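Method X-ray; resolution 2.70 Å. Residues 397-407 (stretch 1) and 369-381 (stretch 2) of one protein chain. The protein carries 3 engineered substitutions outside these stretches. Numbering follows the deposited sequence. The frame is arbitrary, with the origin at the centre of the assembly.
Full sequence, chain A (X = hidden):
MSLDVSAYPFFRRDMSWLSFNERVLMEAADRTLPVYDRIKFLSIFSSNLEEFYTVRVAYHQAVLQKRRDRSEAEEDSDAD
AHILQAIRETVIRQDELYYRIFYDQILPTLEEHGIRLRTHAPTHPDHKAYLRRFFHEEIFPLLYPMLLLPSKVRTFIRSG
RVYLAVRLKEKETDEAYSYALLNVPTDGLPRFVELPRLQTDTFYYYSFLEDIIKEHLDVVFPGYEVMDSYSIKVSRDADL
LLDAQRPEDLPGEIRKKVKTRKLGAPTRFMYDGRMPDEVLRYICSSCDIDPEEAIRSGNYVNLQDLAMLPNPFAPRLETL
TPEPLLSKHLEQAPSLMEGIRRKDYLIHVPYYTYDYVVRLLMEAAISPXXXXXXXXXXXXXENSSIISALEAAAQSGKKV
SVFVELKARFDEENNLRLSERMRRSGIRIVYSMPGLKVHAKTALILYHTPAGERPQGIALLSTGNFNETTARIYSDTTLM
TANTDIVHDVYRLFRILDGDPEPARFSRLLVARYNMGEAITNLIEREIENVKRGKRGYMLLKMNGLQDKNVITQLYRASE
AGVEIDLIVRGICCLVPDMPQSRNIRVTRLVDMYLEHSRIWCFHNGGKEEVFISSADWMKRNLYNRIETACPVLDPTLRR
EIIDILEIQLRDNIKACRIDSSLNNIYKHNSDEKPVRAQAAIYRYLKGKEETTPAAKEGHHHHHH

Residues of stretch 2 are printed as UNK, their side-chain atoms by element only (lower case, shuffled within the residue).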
# COMPACT_ATOMS: atom_id res chain seq x y z
N GLY A 397 -16.82 -1.17 -24.42
CA GLY A 397 -16.60 -1.82 -25.71
C GLY A 397 -15.43 -1.32 -26.53
O GLY A 397 -15.07 -1.93 -27.54
N LYS A 398 -14.83 -0.21 -26.12
CA LYS A 398 -13.77 0.44 -26.89
C LYS A 398 -12.46 -0.31 -26.74
O LYS A 398 -12.15 -0.79 -25.65
CB LYS A 398 -13.59 1.89 -26.44
CG LYS A 398 -14.87 2.54 -25.96
CD LYS A 398 -14.81 4.04 -26.03
CE LYS A 398 -16.16 4.61 -26.42
NZ LYS A 398 -17.26 4.12 -25.53
N LYS A 399 -11.70 -0.39 -27.83
CA LYS A 399 -10.39 -1.03 -27.82
C LYS A 399 -9.39 -0.31 -26.90
O LYS A 399 -9.05 0.84 -27.14
CB LYS A 399 -9.84 -1.09 -29.24
CG LYS A 399 -10.57 -2.06 -30.15
CD LYS A 399 -9.73 -2.37 -31.37
CE LYS A 399 -10.42 -3.37 -32.27
NZ LYS A 399 -9.55 -3.70 -33.44
N VAL A 400 -8.91 -0.99 -25.86
CA VAL A 400 -7.99 -0.36 -24.90
C VAL A 400 -6.67 -1.11 -24.76
O VAL A 400 -6.64 -2.25 -24.27
CB VAL A 400 -8.64 -0.17 -23.51
CG1 VAL A 400 -7.67 0.51 -22.55
CG2 VAL A 400 -9.92 0.65 -23.61
N SER A 401 -5.57 -0.49 -25.17
CA SER A 401 -4.24 -1.11 -25.04
C SER A 401 -3.33 -0.32 -24.10
O SER A 401 -3.31 0.91 -24.16
CB SER A 401 -3.55 -1.21 -26.39
OG SER A 401 -4.50 -1.07 -27.43
N VAL A 402 -2.59 -1.02 -23.25
CA VAL A 402 -1.59 -0.38 -22.39
C VAL A 402 -0.22 -1.02 -22.60
O VAL A 402 -0.03 -2.21 -22.33
CB VAL A 402 -1.95 -0.47 -20.90
CG1 VAL A 402 -0.90 0.20 -20.05
CG2 VAL A 402 -3.31 0.13 -20.63
N PHE A 403 0.73 -0.21 -23.07
CA PHE A 403 2.10 -0.67 -23.32
C PHE A 403 2.96 -0.31 -22.16
O PHE A 403 3.15 0.88 -21.88
CB PHE A 403 2.67 -0.04 -24.60
CG PHE A 403 2.01 -0.54 -25.84
CD1 PHE A 403 2.56 -1.58 -26.56
CD2 PHE A 403 0.80 0.00 -26.26
CE1 PHE A 403 1.92 -2.06 -27.69
CE2 PHE A 403 0.16 -0.48 -27.38
CZ PHE A 403 0.72 -1.51 -28.10
N VAL A 404 3.46 -1.34 -21.48
CA VAL A 404 4.17 -1.18 -20.21
C VAL A 404 5.65 -1.53 -20.36
O VAL A 404 6.00 -2.66 -20.75
CB VAL A 404 3.56 -2.07 -19.10
CG1 VAL A 404 4.16 -1.73 -17.75
CG2 VAL A 404 2.05 -1.96 -19.06
N GLU A 405 6.51 -0.57 -20.01
CA GLU A 405 7.96 -0.73 -20.21
C GLU A 405 8.69 -1.66 -19.23
O GLU A 405 9.91 -1.81 -19.34
CB GLU A 405 8.65 0.64 -20.22
CG GLU A 405 8.45 1.49 -18.97
CD GLU A 405 9.37 2.70 -18.92
OE1 GLU A 405 10.60 2.52 -18.77
OE2 GLU A 405 8.86 3.84 -19.01
N LEU A 406 7.97 -2.28 -18.31
CA LEU A 406 8.63 -3.07 -17.28
C LEU A 406 9.05 -4.49 -17.71
O LEU A 406 8.91 -4.86 -18.88
CB LEU A 406 7.85 -3.07 -15.96
CG LEU A 406 8.82 -2.88 -14.80
CD1 LEU A 406 9.22 -1.40 -14.63
CD2 LEU A 406 8.32 -3.51 -13.49
N LYS A 407 9.52 -5.27 -16.74
CA LYS A 407 10.50 -6.33 -16.99
C LYS A 407 10.00 -7.78 -16.94
O LYS A 407 8.79 -8.04 -16.84
CB LYS A 407 11.68 -6.19 -16.00
CG LYS A 407 12.07 -4.76 -15.66
CD LYS A 407 12.84 -4.08 -16.78
CE LYS A 407 12.93 -2.59 -16.54
NZ LYS A 407 14.12 -1.99 -17.20
N UNK A 369 -18.12 8.41 -30.32
CA UNK A 369 -17.20 8.65 -31.44
C UNK A 369 -15.86 7.91 -31.33
O UNK A 369 -15.17 7.75 -32.33
o UNK A 369 -18.15 12.19 -31.73
o UNK A 369 -19.30 10.34 -32.05
c UNK A 369 -16.94 10.14 -31.62
c UNK A 369 -18.22 10.95 -31.81
N UNK A 370 -15.50 7.48 -30.12
CA UNK A 370 -14.18 6.90 -29.88
C UNK A 370 -14.15 5.41 -30.18
O UNK A 370 -14.95 4.64 -29.65
c UNK A 370 -12.26 6.68 -28.22
c UNK A 370 -13.86 8.58 -28.00
c UNK A 370 -13.71 7.13 -28.41
N UNK A 371 -13.21 5.00 -31.02
CA UNK A 371 -13.00 3.59 -31.31
C UNK A 371 -11.99 3.01 -30.33
O UNK A 371 -12.24 1.97 -29.72
c UNK A 371 -12.53 3.40 -32.75
o UNK A 371 -11.27 4.00 -32.97
N UNK A 372 -10.84 3.67 -30.19
CA UNK A 372 -9.83 3.15 -29.28
C UNK A 372 -8.98 4.14 -28.50
O UNK A 372 -8.82 5.29 -28.88
c UNK A 372 -7.09 1.47 -31.49
o UNK A 372 -6.77 0.59 -30.66
c UNK A 372 -8.97 2.09 -29.97
c UNK A 372 -8.09 2.54 -31.09
o UNK A 372 -6.60 1.49 -32.65
N UNK A 373 -8.46 3.66 -27.37
CA UNK A 373 -7.54 4.40 -26.51
C UNK A 373 -6.30 3.56 -26.31
O UNK A 373 -6.37 2.36 -26.04
c UNK A 373 -7.22 5.51 -24.31
c UNK A 373 -8.16 4.67 -25.15
c UNK A 373 -10.28 5.49 -24.00
c UNK A 373 -9.51 5.36 -25.30
N UNK A 374 -5.14 4.18 -26.47
CA UNK A 374 -3.86 3.48 -26.35
C UNK A 374 -2.90 4.37 -25.59
O UNK A 374 -2.78 5.56 -25.91
c UNK A 374 -4.29 2.48 -28.64
c UNK A 374 -2.78 0.34 -30.41
c UNK A 374 -3.89 2.54 -30.09
n UNK A 374 -1.70 -0.34 -30.75
c UNK A 374 -3.30 3.18 -27.74
n UNK A 374 -2.76 1.67 -30.43
n UNK A 374 -3.88 -0.31 -30.04
N UNK A 375 -2.25 3.81 -24.58
CA UNK A 375 -1.25 4.59 -23.83
C UNK A 375 -0.05 3.79 -23.28
O UNK A 375 -0.07 2.55 -23.17
c UNK A 375 -2.24 6.03 -20.33
c UNK A 375 -1.91 5.42 -22.73
c UNK A 375 -1.91 4.90 -21.29
c UNK A 375 -2.89 3.77 -21.16
N UNK A 376 0.99 4.52 -22.94
CA UNK A 376 2.14 3.92 -22.32
C UNK A 376 2.03 4.12 -20.81
O UNK A 376 1.35 5.04 -20.36
c UNK A 376 3.43 4.49 -22.90
c UNK A 376 3.58 4.08 -24.35
o UNK A 376 3.39 5.92 -22.85
N UNK A 377 2.67 3.25 -20.03
CA UNK A 377 2.68 3.31 -18.56
C UNK A 377 3.98 2.68 -18.05
O UNK A 377 4.38 1.62 -18.54
o UNK A 377 -0.88 4.00 -15.62
c UNK A 377 1.50 2.51 -18.01
c UNK A 377 0.17 3.57 -16.11
n UNK A 377 1.24 3.29 -15.38
c UNK A 377 0.28 3.33 -17.62
N UNK A 378 4.65 3.33 -17.09
CA UNK A 378 5.89 2.78 -16.53
C UNK A 378 5.67 1.38 -15.96
O UNK A 378 6.30 0.42 -16.40
c UNK A 378 7.55 2.74 -13.36
c UNK A 378 6.50 3.69 -15.46
c UNK A 378 8.61 2.15 -12.67
c UNK A 378 7.66 3.05 -14.71
c UNK A 378 8.86 2.77 -15.36
c UNK A 378 9.79 1.88 -13.33
o UNK A 378 10.84 1.30 -12.65
c UNK A 378 9.92 2.18 -14.68
N UNK A 379 4.76 1.28 -14.99
CA UNK A 379 4.31 0.01 -14.43
C UNK A 379 2.79 -0.04 -14.40
O UNK A 379 2.13 1.00 -14.45
c UNK A 379 6.30 -1.29 -11.37
c UNK A 379 7.16 0.42 -9.80
n UNK A 379 6.92 1.41 -8.95
c UNK A 379 6.12 -0.82 -12.80
n UNK A 379 6.15 -0.20 -10.41
c UNK A 379 4.79 -0.14 -12.99
n UNK A 379 8.41 0.04 -10.03
N UNK A 380 2.25 -1.25 -14.32
CA UNK A 380 0.90 -1.46 -13.78
C UNK A 380 1.02 -2.24 -12.47
O UNK A 380 1.30 -3.43 -12.46
c UNK A 380 -0.07 -2.13 -14.79
c UNK A 380 -1.21 -2.84 -14.04
c UNK A 380 0.66 -3.08 -15.71
N UNK A 381 0.88 -1.52 -11.36
CA UNK A 381 1.00 -2.12 -10.03
C UNK A 381 -0.00 -1.53 -9.05
O UNK A 381 -0.59 -2.24 -8.24
c UNK A 381 2.40 -1.96 -9.51
O HOH W 1 -6.53 0.07 -28.27

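Position 369 carries two carbons, the second bearing two oxygens, a short carboxylate; its CA-to-CB bond points away from stretch 1 and it makes no contact. This is Asp 369. Position 370 has one carbon carrying two more, a fork at CB itself, and the methylene CE of Lys 398 lies 4.0 Å from that CB; it is Val 370. At 371 a single carbon ends in one oxygen; the CA-to-CB bond points away from stretch 1, so the contact falls to the backbone: N of Lys 399 donates to O of 371 at 3.1 Å. The residue is Ser 371.

Position 372 shows three carbons, the third carrying two oxygens. Its CB packs 3.4 Å from CB of Lys 399, its partner in the register, and the chain is one carbon longer than that of Asp 369: Glu 372. Position 373 has four carbons forked at the first, with one arm two carbons long, and lies on the same face as Val 400. It is Ile 373, whose N donates to O of Lys 399 (2.9 Å) and whose O accepts from N of Ser 401 (3.1 Å).

At 374 three carbons lead to a nitrogen and then a carbon with two further nitrogens. This guanidinium reaches Phe 403 and Ser 401, and identifies Arg 374. Its NH2 lies 3.8 Å from CZ of Phe 403, at the ring edge, while NH1 forms a salt bridge with OE2 of Glu 372 at 3.1 Å. NH1 is also 2.8 Å from OG of Ser 401, but the angle is too poor for a hydrogen bond. Water 1 is hydrogen-bonded to OE2 of Glu 372 and to OG of Ser 401, 2.5 Å from each, and so bridges these two side chains.

Position 375 has four carbons forked at the second, one tip meeting the Val 402 side chain: Leu 375, with CD2 3.7 Å from CG2 of Val 402. At 376 one carbon carries an oxygen and a carbon, the latter 4.2 Å from CB of Phe 403; this is Thr 376. Position 377 has three carbons, the third bearing one oxygen and one nitrogen, and its CB is 3.9 Å from CG1 of Val 402: Gln 377.

Position 378 has one carbon and then a ring of six carbons bearing one oxygen, lying against Leu 406; it is Tyr 378. CD1 of Leu 406 sits over its face, 4.0 Å from the ring centroid, a CH-pi contact. Position 379 has three carbons, a nitrogen and a carbon with two more nitrogens, and its second carbon lies near Leu 406; it is Arg 379, with CG 3.5 Å from CD2 of Leu 406. At 380 one carbon carries two, and one arm meets Val 404; this is Val 380, with CG1 3.8 Å from CG2 of Val 404. The lone carbon at 381 is Ala 381, out of reach.

The contact is a parallel pairing of strands crossing at -22°, sewn by alternating backbone hydrogen bonds that end in a weak one from N of Glu 405 to O of Gln 377 (3.4 Å). Polar and aromatic groups share the Ser 401 face, aliphatic side chains dominate the Val 402 face, and Leu 406 extends the packing beyond the strands.

Stretch 2 369-381: DVSEIRLTQYRVA
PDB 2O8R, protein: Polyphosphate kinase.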